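Local coordinates for cupin 2, conserved barrel domain protein (Shewanella frigidimarina NCIMB 400, PDB 3D82) that is of unknown function but binds a nickel ion in its small cupin beta-barrel, at residues E39-W44 against E85-A90; L35-G40 against E93-I98. One frame throughout, in Å; residues are numbered along the deposited sequence.

Contact 1 of 2, residues E39-W44 against E85-A90. With NI (nickel (II) ion), chain L.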
# COMPACT_ATOMS: atom_id res chain seq x y z
N GLU D 39 -14.22 11.82 7.07
CA GLU D 39 -14.83 12.06 8.38
C GLU D 39 -16.35 11.96 8.22
O GLU D 39 -16.89 12.45 7.24
CB GLU D 39 -14.42 13.42 8.95
CG GLU D 39 -14.86 13.60 10.42
CD GLU D 39 -14.32 14.84 11.09
OE1 GLU D 39 -13.33 15.44 10.61
OE2 GLU D 39 -14.88 15.21 12.14
N GLY D 40 -17.03 11.34 9.17
CA GLY D 40 -18.46 11.10 9.07
C GLY D 40 -18.68 9.85 8.25
O GLY D 40 -17.78 9.02 8.10
N GLU D 41 -19.88 9.73 7.69
CA GLU D 41 -20.29 8.55 6.92
C GLU D 41 -20.34 8.77 5.42
O GLU D 41 -20.68 9.85 4.97
CB GLU D 41 -21.69 8.13 7.37
CG GLU D 41 -21.78 7.81 8.86
CD GLU D 41 -23.10 7.21 9.28
OE1 GLU D 41 -23.84 6.64 8.42
OE2 GLU D 41 -23.39 7.29 10.50
N PHE D 42 -20.05 7.71 4.67
CA PHE D 42 -20.15 7.71 3.21
C PHE D 42 -21.59 7.19 2.90
O PHE D 42 -22.52 7.43 3.67
CB PHE D 42 -19.01 6.86 2.61
CG PHE D 42 -18.74 7.12 1.11
CD1 PHE D 42 -18.49 8.41 0.63
CD2 PHE D 42 -18.71 6.06 0.20
CE1 PHE D 42 -18.24 8.65 -0.75
CE2 PHE D 42 -18.47 6.28 -1.18
CZ PHE D 42 -18.23 7.58 -1.64
N VAL D 43 -21.76 6.48 1.78
CA VAL D 43 -23.03 5.91 1.34
C VAL D 43 -22.78 4.43 1.05
O VAL D 43 -21.64 4.02 0.83
CB VAL D 43 -23.57 6.62 0.05
CG1 VAL D 43 -24.08 8.06 0.37
CG2 VAL D 43 -22.50 6.64 -1.10
N TRP D 44 -23.85 3.65 1.06
CA TRP D 44 -23.80 2.24 0.71
C TRP D 44 -23.62 2.13 -0.80
O TRP D 44 -24.42 2.65 -1.57
CB TRP D 44 -25.09 1.53 1.10
CG TRP D 44 -25.28 1.41 2.55
CD1 TRP D 44 -26.07 2.19 3.34
CD2 TRP D 44 -24.68 0.44 3.41
NE1 TRP D 44 -25.99 1.76 4.64
CE2 TRP D 44 -25.16 0.68 4.71
CE3 TRP D 44 -23.79 -0.63 3.19
CZ2 TRP D 44 -24.76 -0.09 5.81
CZ3 TRP D 44 -23.40 -1.39 4.28
CH2 TRP D 44 -23.89 -1.12 5.57
N GLU D 85 -21.39 -4.80 -0.99
CA GLU D 85 -21.83 -3.48 -0.51
C GLU D 85 -21.14 -3.11 0.78
O GLU D 85 -21.06 -3.92 1.70
CB GLU D 85 -23.32 -3.40 -0.23
CG GLU D 85 -24.16 -3.03 -1.38
CD GLU D 85 -25.56 -2.68 -0.92
OE1 GLU D 85 -26.28 -3.58 -0.46
OE2 GLU D 85 -25.94 -1.49 -1.03
N HIS D 86 -20.74 -1.85 0.87
CA HIS D 86 -20.04 -1.34 2.03
C HIS D 86 -20.22 0.17 2.19
O HIS D 86 -20.53 0.87 1.22
CB HIS D 86 -18.56 -1.71 1.93
CG HIS D 86 -17.91 -1.21 0.69
ND1 HIS D 86 -18.12 -1.79 -0.54
CD2 HIS D 86 -17.06 -0.19 0.48
CE1 HIS D 86 -17.44 -1.13 -1.46
NE2 HIS D 86 -16.78 -0.16 -0.86
N LYS D 87 -20.01 0.65 3.41
CA LYS D 87 -20.14 2.08 3.75
C LYS D 87 -19.01 2.47 4.73
O LYS D 87 -19.10 2.17 5.93
CB LYS D 87 -21.51 2.36 4.33
CG LYS D 87 -21.77 3.83 4.61
CD LYS D 87 -23.19 4.08 5.12
CE LYS D 87 -23.38 3.60 6.55
NZ LYS D 87 -24.71 4.03 7.09
N PRO D 88 -17.92 3.06 4.21
CA PRO D 88 -16.88 3.54 5.11
C PRO D 88 -17.38 4.70 5.98
O PRO D 88 -18.22 5.48 5.54
CB PRO D 88 -15.76 4.01 4.18
CG PRO D 88 -16.03 3.34 2.89
CD PRO D 88 -17.52 3.24 2.81
N MSE D 89 -16.88 4.76 7.21
CA MSE D 89 -17.24 5.78 8.20
C MSE D 89 -16.04 6.08 9.09
O MSE D 89 -15.25 5.17 9.36
CB MSE D 89 -18.35 5.29 9.12
CG MSE D 89 -19.56 4.71 8.44
SE MSE D 89 -20.69 3.91 9.75
CE MSE D 89 -19.58 2.36 10.28
N ALA D 90 -15.96 7.31 9.60
CA ALA D 90 -14.91 7.73 10.52
C ALA D 90 -15.49 8.73 11.54
O ALA D 90 -16.07 9.72 11.15
CB ALA D 90 -13.75 8.34 9.76
NI NI L . -15.89 1.64 -2.18
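Gly40 and Ala90 form an antiparallel hydrogen-bonded pair in a cupin barrel, where the chain turns a corner and runs on beside strand 86-90. Three backbone bonds join the segments: Gly40 N to Ala90 O (2.7 Å), Ala90 N back to Gly40 O, and Phe42 N to Pro88 O (3.0 Å). Glu41 and Met89, a selenomethionine, are the non-hydrogen-bonded pair, and their side chains lie side by side.

The charged link is a salt bridge. Lys87 NZ meets Glu41 OE1 at 3.1 Å, on the syn side but 32° out of the carboxylate plane. Lys87 CG is anti to the backbone N, and a bend at chi3 (72°) brings CE to 3.6 Å from Glu41 OE1.

Lys87 also lies over one face of the Trp44 indole. Its CD makes a CH-pi contact 3.8 Å from the centroid of the five-membered ring. Arg66 adds a cation-pi contact to Trp44 and a salt bridge to Glu85. An alanine in place of Trp44 would probably leave the Lys87 aliphatic chain without its flat cover and freer to turn.

The His86 side chain sets out away from segment 39-44. With His45, His47 and Glu52 as further ligands, His86 NE2 binds nickel at 2.4 Å.

Contact 2 of 2, residues L35-G40 against E93-I98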
# COMPACT_ATOMS: atom_id res chain seq x y z
N LEU D 35 -4.96 8.84 -2.16
CA LEU D 35 -5.03 9.28 -0.77
C LEU D 35 -6.34 10.00 -0.56
O LEU D 35 -6.77 10.76 -1.43
CB LEU D 35 -3.87 10.19 -0.40
CG LEU D 35 -2.47 9.57 -0.43
CD1 LEU D 35 -1.51 10.58 0.16
CD2 LEU D 35 -2.37 8.23 0.30
N VAL D 36 -6.96 9.77 0.59
CA VAL D 36 -8.23 10.41 0.93
C VAL D 36 -8.24 10.79 2.43
O VAL D 36 -7.65 10.08 3.26
CB VAL D 36 -9.45 9.45 0.65
CG1 VAL D 36 -10.71 10.25 0.33
CG2 VAL D 36 -9.19 8.45 -0.50
N LYS D 37 -8.87 11.92 2.74
CA LYS D 37 -9.15 12.33 4.11
C LYS D 37 -10.66 12.14 4.26
O LYS D 37 -11.42 12.61 3.42
CB LYS D 37 -8.72 13.78 4.36
CG LYS D 37 -7.21 13.92 4.46
CD LYS D 37 -6.76 15.34 4.66
CE LYS D 37 -5.25 15.40 4.81
NZ LYS D 37 -4.77 16.78 5.21
N VAL D 38 -11.08 11.39 5.29
CA VAL D 38 -12.51 11.09 5.50
C VAL D 38 -12.97 11.38 6.93
O VAL D 38 -12.19 11.27 7.87
CB VAL D 38 -12.82 9.62 5.11
CG1 VAL D 38 -12.49 9.37 3.63
CG2 VAL D 38 -12.08 8.61 5.98
N GLU D 39 -14.22 11.82 7.07
CA GLU D 39 -14.83 12.06 8.38
C GLU D 39 -16.35 11.96 8.22
O GLU D 39 -16.89 12.45 7.24
CB GLU D 39 -14.42 13.42 8.95
CG GLU D 39 -14.86 13.60 10.42
CD GLU D 39 -14.32 14.84 11.09
OE1 GLU D 39 -13.33 15.44 10.61
OE2 GLU D 39 -14.88 15.21 12.14
N GLY D 40 -17.03 11.34 9.17
CA GLY D 40 -18.46 11.10 9.07
C GLY D 40 -18.68 9.85 8.25
O GLY D 40 -17.78 9.02 8.10
N GLU D 93 -11.39 12.68 11.85
CA GLU D 93 -10.68 12.68 10.57
C GLU D 93 -9.78 11.45 10.48
O GLU D 93 -9.08 11.10 11.45
CB GLU D 93 -9.87 13.96 10.30
CG GLU D 93 -9.09 13.92 8.95
CD GLU D 93 -8.43 15.24 8.56
OE1 GLU D 93 -7.19 15.37 8.75
OE2 GLU D 93 -9.15 16.14 8.09
N CYS D 94 -9.83 10.78 9.34
CA CYS D 94 -9.03 9.58 9.10
C CYS D 94 -8.32 9.71 7.75
O CYS D 94 -8.92 10.13 6.77
CB CYS D 94 -9.95 8.39 9.13
SG CYS D 94 -9.11 6.84 8.95
N LYS D 95 -7.03 9.35 7.72
CA LYS D 95 -6.20 9.43 6.52
C LYS D 95 -6.06 8.03 5.98
O LYS D 95 -5.54 7.14 6.68
CB LYS D 95 -4.83 10.03 6.85
CG LYS D 95 -4.90 11.50 7.25
CD LYS D 95 -3.54 12.08 7.64
CE LYS D 95 -3.70 13.44 8.32
NZ LYS D 95 -2.40 13.97 8.80
N ILE D 96 -6.54 7.83 4.74
CA ILE D 96 -6.53 6.53 4.09
C ILE D 96 -5.91 6.55 2.71
O ILE D 96 -5.73 7.61 2.09
CB ILE D 96 -7.96 5.93 3.98
CG1 ILE D 96 -8.88 6.73 3.03
CG2 ILE D 96 -8.58 5.85 5.37
CD1 ILE D 96 -10.24 6.08 2.74
N MSE D 97 -5.56 5.34 2.27
CA MSE D 97 -5.08 5.09 0.94
C MSE D 97 -5.96 3.99 0.34
O MSE D 97 -6.23 2.99 1.00
CB MSE D 97 -3.60 4.68 0.90
CG MSE D 97 -3.11 4.51 -0.54
SE MSE D 97 -1.23 4.62 -0.78
CE MSE D 97 -0.81 2.94 -0.01
N ILE D 98 -6.43 4.23 -0.87
CA ILE D 98 -7.24 3.29 -1.64
C ILE D 98 -6.45 2.89 -2.87
O ILE D 98 -5.81 3.74 -3.50
CB ILE D 98 -8.58 3.88 -2.08
CG1 ILE D 98 -9.48 4.18 -0.89
CG2 ILE D 98 -9.35 2.93 -3.00
CD1 ILE D 98 -10.67 5.11 -1.29
O HOH W 1 -2.26 16.10 6.64
O HOH W 2 -11.58 15.14 13.33
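Val36 and Ile96 meet at the apolar centre, where a chi1 of 67° puts Ile96 CG1 3.7 Å from Val36 CB. Ile96 CD1 continues to Val38 CG1, the two side chains crossing at about a right angle. Val36 CG2 touches Ile98 CD1 at 3.7 Å, and Val38 CG2 packs on Cys94 CB at 3.8 Å. On the other face Leu35 CD2 rests against CB, CG and SE of Met97, a selenomethionine that also packs on Ile55 of the second subunit.

The backbones form an antiparallel ladder in the five-stranded sheet of the cupin barrel. Val36 pairs with Ile96, and Val38 with Cys94, each through two hydrogen bonds. The straightest is Ile96 N to Val36 O, with 178° at the hydrogen.

Lys37 and Lys95 leave the Leu35 face, and one water accepts from both NZ atoms, 3.0 Å from each. Lys37 NZ is also bonded to the carbonyls of Phe13 and Phe16, and Lys95 forms a salt bridge with Glu58. Glu93 OE1 is 4.5 Å from Lys37 NZ, beyond a salt bridge, while its OE2 is bonded to His19. A second water accepts from Glu93 N at 2.9 Å and gives a weak bond to Glu39 OE1.

Overall arrangement
Both contacts use the same stretch of chain, and share Glu39 and Gly40. Contact 2 is the buried one, within the five-stranded sheet. Contact 1 is partly buried and lies where the chain has turned at Gly40 to meet strand 86-90, an edge strand, within this chain, of the three-stranded sheet. The partner strands 86-90 and 93-101 follow each other in the chain. The chemistry differs accordingly. Contact 2 is held by a regular ladder and branched aliphatic side chains, with two lysines in mid-ladder on the face of Leu35 and Met97, and the glutamates at the Glu39-Glu93 end. Contact 1 has fewer backbone bonds, a partly exposed cluster of charged and aromatic side chains, and the metal ligand. Ala90 CB packs on Val38 O.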